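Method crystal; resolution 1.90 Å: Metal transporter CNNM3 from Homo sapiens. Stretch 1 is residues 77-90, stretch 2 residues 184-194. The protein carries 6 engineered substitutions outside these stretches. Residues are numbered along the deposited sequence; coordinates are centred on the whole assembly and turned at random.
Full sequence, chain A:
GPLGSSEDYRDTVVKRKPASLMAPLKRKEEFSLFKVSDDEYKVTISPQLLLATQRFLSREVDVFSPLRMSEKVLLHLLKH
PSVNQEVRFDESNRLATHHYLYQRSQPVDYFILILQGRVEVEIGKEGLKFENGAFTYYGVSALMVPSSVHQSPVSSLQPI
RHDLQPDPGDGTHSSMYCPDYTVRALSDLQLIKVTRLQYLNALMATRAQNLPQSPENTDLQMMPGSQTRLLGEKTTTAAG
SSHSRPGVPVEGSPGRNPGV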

# COMPACT_ATOMS: atom_id res chain seq x y z
N LEU A 77 3.50 -25.34 -7.27
CA LEU A 77 4.58 -24.39 -7.00
C LEU A 77 4.48 -23.84 -5.58
O LEU A 77 5.48 -23.75 -4.86
CB LEU A 77 4.53 -23.25 -8.01
CG LEU A 77 5.43 -22.04 -7.73
CD1 LEU A 77 6.89 -22.45 -7.80
CD2 LEU A 77 5.15 -20.92 -8.72
N LEU A 78 3.27 -23.46 -5.17
CA LEU A 78 3.09 -22.87 -3.84
C LEU A 78 3.41 -23.85 -2.73
O LEU A 78 3.62 -23.43 -1.59
CB LEU A 78 1.65 -22.38 -3.71
CG LEU A 78 1.25 -21.21 -4.61
CD1 LEU A 78 -0.21 -20.93 -4.42
CD2 LEU A 78 2.05 -19.97 -4.31
N LYS A 79 3.43 -25.14 -3.03
CA LYS A 79 3.75 -26.16 -2.04
C LYS A 79 5.25 -26.40 -1.90
O LYS A 79 5.66 -27.14 -1.00
CB LYS A 79 3.07 -27.48 -2.40
CG LYS A 79 1.56 -27.51 -2.19
CD LYS A 79 1.02 -28.89 -2.52
CE LYS A 79 -0.48 -29.00 -2.29
NZ LYS A 79 -1.01 -30.21 -2.98
N HIS A 80 6.07 -25.83 -2.77
CA HIS A 80 7.50 -26.10 -2.70
C HIS A 80 8.11 -25.43 -1.47
O HIS A 80 7.76 -24.28 -1.15
CB HIS A 80 8.21 -25.62 -3.96
CG HIS A 80 9.61 -26.14 -4.08
ND1 HIS A 80 10.64 -25.69 -3.29
CD2 HIS A 80 10.14 -27.09 -4.88
CE1 HIS A 80 11.75 -26.33 -3.60
NE2 HIS A 80 11.48 -27.19 -4.56
N PRO A 81 9.03 -26.10 -0.77
CA PRO A 81 9.60 -25.50 0.45
C PRO A 81 10.22 -24.13 0.24
O PRO A 81 10.05 -23.26 1.10
CB PRO A 81 10.64 -26.53 0.89
CG PRO A 81 10.14 -27.82 0.36
CD PRO A 81 9.47 -27.50 -0.94
N SER A 82 10.94 -23.91 -0.86
CA SER A 82 11.64 -22.63 -1.05
C SER A 82 10.67 -21.47 -1.26
O SER A 82 11.06 -20.31 -1.06
CB SER A 82 12.61 -22.72 -2.23
OG SER A 82 11.91 -22.86 -3.45
N VAL A 83 9.42 -21.75 -1.64
CA VAL A 83 8.44 -20.70 -1.86
C VAL A 83 7.80 -20.26 -0.55
O VAL A 83 7.27 -19.14 -0.47
CB VAL A 83 7.39 -21.21 -2.87
CG1 VAL A 83 6.20 -20.26 -2.99
CG2 VAL A 83 8.05 -21.43 -4.21
N ASN A 84 7.87 -21.09 0.47
CA ASN A 84 7.28 -20.80 1.76
C ASN A 84 8.38 -20.25 2.65
O ASN A 84 9.29 -20.98 3.04
CB ASN A 84 6.65 -22.05 2.35
CG ASN A 84 5.37 -22.42 1.64
OD1 ASN A 84 4.30 -21.94 2.01
ND2 ASN A 84 5.47 -23.24 0.59
N GLN A 85 8.29 -18.96 2.96
CA GLN A 85 9.37 -18.28 3.68
C GLN A 85 8.78 -17.53 4.86
O GLN A 85 7.57 -17.33 4.97
CB GLN A 85 10.14 -17.32 2.77
CG GLN A 85 10.75 -17.97 1.52
CD GLN A 85 12.09 -18.63 1.77
OE1 GLN A 85 12.57 -18.71 2.90
NE2 GLN A 85 12.71 -19.11 0.69
N GLU A 86 9.65 -17.09 5.75
CA GLU A 86 9.23 -16.31 6.90
C GLU A 86 10.17 -15.13 7.07
O GLU A 86 11.29 -15.12 6.56
CB GLU A 86 9.22 -17.15 8.18
CG GLU A 86 10.60 -17.66 8.58
CD GLU A 86 10.63 -18.30 9.96
OE1 GLU A 86 9.67 -18.09 10.73
OE2 GLU A 86 11.61 -19.01 10.27
N VAL A 87 9.69 -14.14 7.80
CA VAL A 87 10.54 -13.12 8.39
C VAL A 87 10.35 -13.24 9.88
O VAL A 87 9.22 -13.18 10.38
CB VAL A 87 10.19 -11.71 7.88
CG1 VAL A 87 10.94 -10.65 8.67
CG2 VAL A 87 10.53 -11.59 6.40
N ARG A 88 11.45 -13.48 10.59
CA ARG A 88 11.46 -13.47 12.05
C ARG A 88 11.70 -12.03 12.47
O ARG A 88 12.77 -11.46 12.21
CB ARG A 88 12.54 -14.39 12.58
CG ARG A 88 12.37 -15.82 12.12
CD ARG A 88 13.10 -16.75 13.06
NE ARG A 88 12.56 -16.67 14.41
CZ ARG A 88 13.14 -17.20 15.48
NH1 ARG A 88 14.29 -17.84 15.36
NH2 ARG A 88 12.56 -17.07 16.67
N PHE A 89 10.70 -11.42 13.10
CA PHE A 89 10.77 -10.01 13.40
C PHE A 89 11.55 -9.79 14.69
O PHE A 89 11.24 -10.39 15.72
CB PHE A 89 9.36 -9.42 13.50
CG PHE A 89 9.35 -7.95 13.68
CD1 PHE A 89 9.65 -7.12 12.62
CD2 PHE A 89 9.06 -7.39 14.91
CE1 PHE A 89 9.65 -5.75 12.79
CE2 PHE A 89 9.06 -6.02 15.07
CZ PHE A 89 9.36 -5.20 14.01
N ASP A 90 12.57 -8.94 14.62
CA ASP A 90 13.44 -8.63 15.76
C ASP A 90 12.96 -7.32 16.36
O ASP A 90 13.29 -6.24 15.88
CB ASP A 90 14.90 -8.55 15.31
CG ASP A 90 15.85 -8.26 16.46
OD1 ASP A 90 15.39 -7.98 17.59
OD2 ASP A 90 17.07 -8.30 16.22
N ARG A 184 8.64 -3.08 4.50
CA ARG A 184 9.34 -3.49 5.71
C ARG A 184 8.39 -4.22 6.64
O ARG A 184 7.28 -3.74 6.91
CB ARG A 184 9.93 -2.27 6.44
CG ARG A 184 10.69 -2.62 7.71
CD ARG A 184 11.30 -1.38 8.37
NE ARG A 184 10.30 -0.35 8.62
CZ ARG A 184 9.62 -0.20 9.75
NH1 ARG A 184 9.80 -1.03 10.77
NH2 ARG A 184 8.73 0.77 9.85
N ALA A 185 8.85 -5.35 7.18
CA ALA A 185 8.06 -6.08 8.16
C ALA A 185 7.84 -5.23 9.41
O ALA A 185 8.75 -4.56 9.89
CB ALA A 185 8.78 -7.36 8.56
N LEU A 186 6.61 -5.29 9.92
CA LEU A 186 6.25 -4.75 11.22
C LEU A 186 5.95 -5.83 12.24
O LEU A 186 5.65 -5.52 13.40
CB LEU A 186 5.03 -3.82 11.09
CG LEU A 186 5.15 -2.67 10.09
CD1 LEU A 186 3.81 -1.92 10.06
CD2 LEU A 186 6.30 -1.74 10.46
N SER A 187 6.05 -7.10 11.84
CA SER A 187 5.72 -8.25 12.67
C SER A 187 6.39 -9.45 12.03
O SER A 187 6.90 -9.37 10.92
CB SER A 187 4.21 -8.47 12.75
OG SER A 187 3.70 -8.93 11.50
N ASP A 188 6.36 -10.59 12.73
CA ASP A 188 6.71 -11.83 12.06
C ASP A 188 5.86 -11.96 10.81
O ASP A 188 4.67 -11.65 10.83
CB ASP A 188 6.47 -13.05 12.95
CG ASP A 188 7.42 -13.13 14.12
OD1 ASP A 188 8.49 -12.48 14.12
OD2 ASP A 188 7.07 -13.88 15.05
N LEU A 189 6.47 -12.41 9.72
CA LEU A 189 5.75 -12.61 8.47
C LEU A 189 5.80 -14.07 8.06
O LEU A 189 6.85 -14.72 8.18
CB LEU A 189 6.32 -11.77 7.31
CG LEU A 189 6.47 -10.26 7.50
CD1 LEU A 189 7.01 -9.65 6.23
CD2 LEU A 189 5.14 -9.63 7.89
N GLN A 190 4.68 -14.57 7.53
CA GLN A 190 4.66 -15.81 6.77
C GLN A 190 4.31 -15.45 5.33
O GLN A 190 3.29 -14.80 5.09
CB GLN A 190 3.67 -16.82 7.34
CG GLN A 190 3.82 -18.22 6.76
CD GLN A 190 5.14 -18.88 7.14
OE1 GLN A 190 5.63 -18.73 8.26
NE2 GLN A 190 5.74 -19.60 6.20
N LEU A 191 5.16 -15.89 4.40
CA LEU A 191 5.22 -15.37 3.04
C LEU A 191 5.20 -16.48 2.01
O LEU A 191 5.76 -17.57 2.22
CB LEU A 191 6.52 -14.57 2.81
CG LEU A 191 6.82 -13.37 3.70
CD1 LEU A 191 8.12 -12.76 3.27
CD2 LEU A 191 5.70 -12.35 3.64
N ILE A 192 4.60 -16.16 0.86
CA ILE A 192 4.83 -16.85 -0.41
C ILE A 192 5.83 -16.01 -1.19
O ILE A 192 5.60 -14.81 -1.41
CB ILE A 192 3.51 -17.01 -1.19
CG1 ILE A 192 2.57 -17.96 -0.44
CG2 ILE A 192 3.76 -17.49 -2.62
CD1 ILE A 192 3.13 -19.39 -0.24
N LYS A 193 6.94 -16.62 -1.60
CA LYS A 193 7.97 -15.94 -2.39
C LYS A 193 8.21 -16.72 -3.67
O LYS A 193 8.66 -17.87 -3.63
CB LYS A 193 9.27 -15.83 -1.60
CG LYS A 193 10.35 -15.04 -2.32
CD LYS A 193 11.71 -15.21 -1.63
CE LYS A 193 12.65 -14.05 -1.94
NZ LYS A 193 13.95 -14.16 -1.20
N VAL A 194 7.98 -16.07 -4.81
CA VAL A 194 8.16 -16.70 -6.11
C VAL A 194 9.18 -15.88 -6.88
O VAL A 194 8.96 -14.70 -7.16
CB VAL A 194 6.84 -16.80 -6.89
CG1 VAL A 194 7.09 -17.40 -8.28
CG2 VAL A 194 5.87 -17.64 -6.11
O HOH W 1 4.78 -19.67 3.88
O HOH W 2 8.38 -21.45 6.32
O HOH W 3 10.24 -13.11 15.95

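The two stretches lie far apart in sequence but join as neighbouring strands of one antiparallel sheet. Strand 84-87 pairs with residues 189-192 of strand 189-194, and together the stretches bury 853 Å² of surface. Four residue pairs form beta bridges: Val87 with Leu189, Glu86 with Gln190, Gln85 with Leu191, and Asn84 with Ile192.

Stretch 2 opens at the end of an earlier strand. Ala185 points its methyl toward stretch 1, and its CB lies 3.9 Å from Val87 CG1. The ring of Phe89 also reaches this residue, with CD1 4.2 Å from Ala185 CB. Phe89 CE1 lies 3.3 Å from Ala185 O, a carbonyl oxygen that is buried by the contact and has no hydrogen-bond partner in the model.

The CA-to-CB bonds of Leu186 and Ser187 point away, so it is their backbone that meets Phe89. Leu186 C and Ser187 N lie over one face of the ring. Ser187 OG donates to Asp188 O, in the next residue, at 3.0 Å.

Asp188 ties down the chain just beyond the paired strand. Its carboxylate accepts a hydrogen bond from the backbone of stretch 1, Phe89 N to Asp188 OD1, at 2.7 Å. A water donates both to Asp188 OD1 and to Phe89 O, and so bridges the same two residues. Asp188 CA makes a CA-H...O contact of 3.3 Å with Val87 O.

Leu189 begins the paired strand. It is bonded to Val87 in both directions: Leu189 N to Val87 O and Val87 N to Leu189 O, each 2.9 Å. The two side chains share a face of the sheet, with CB atoms 3.9 Å apart. Leu189 O also receives a CA-H...O contact of 3.1 Å from Glu86 CA.

Gln190 faces Glu86 in a non-hydrogen-bonded pair. The side-chain amide of Gln190 bonds to two waters. Gln190 NE2 donates to one water at 2.5 Å, and that water donates to Asn84 OD1 and Leu191 O. A second water accepts from Gln190 NE2 at 3.2 Å and bonds weakly to Asn84 O.

Leu191 repeats the two-way pattern with Gln85. Gln85 N donates to Leu191 O at 3.0 Å, and Leu191 N donates to Gln85 O at 2.9 Å. Its side chain lies on the same face as Val87, with Leu191 CD1 4.1 Å from Val87 CG2.

Ile192 is buried on the face shared with Asn84, Glu86 and Gln190. Its CG2 packs 3.5 Å from Leu78 CD2 and 3.7 Å from Val83 CG1. Its CD1 lies 3.6 Å from Asn84 OD1. Asn84 ND2 is occupied within stretch 1, donating to Leu78 O and His80 O, which ties the start of the strand to Leu78 in the helix and to His80 in the loop after it.

Lys193 N donates to Val83 O at 2.8 Å, carrying the backbone bonding one step past Asn84. The aliphatic part of its side chain borders Gln85, with Lys193 CB 4.1 Å from Gln85 CG.

Val194 closes the contact with apolar packing. Its CG2 lies 4.1 Å from Val83 CG1, and its CG1 4.0 Å from Leu77 CD2.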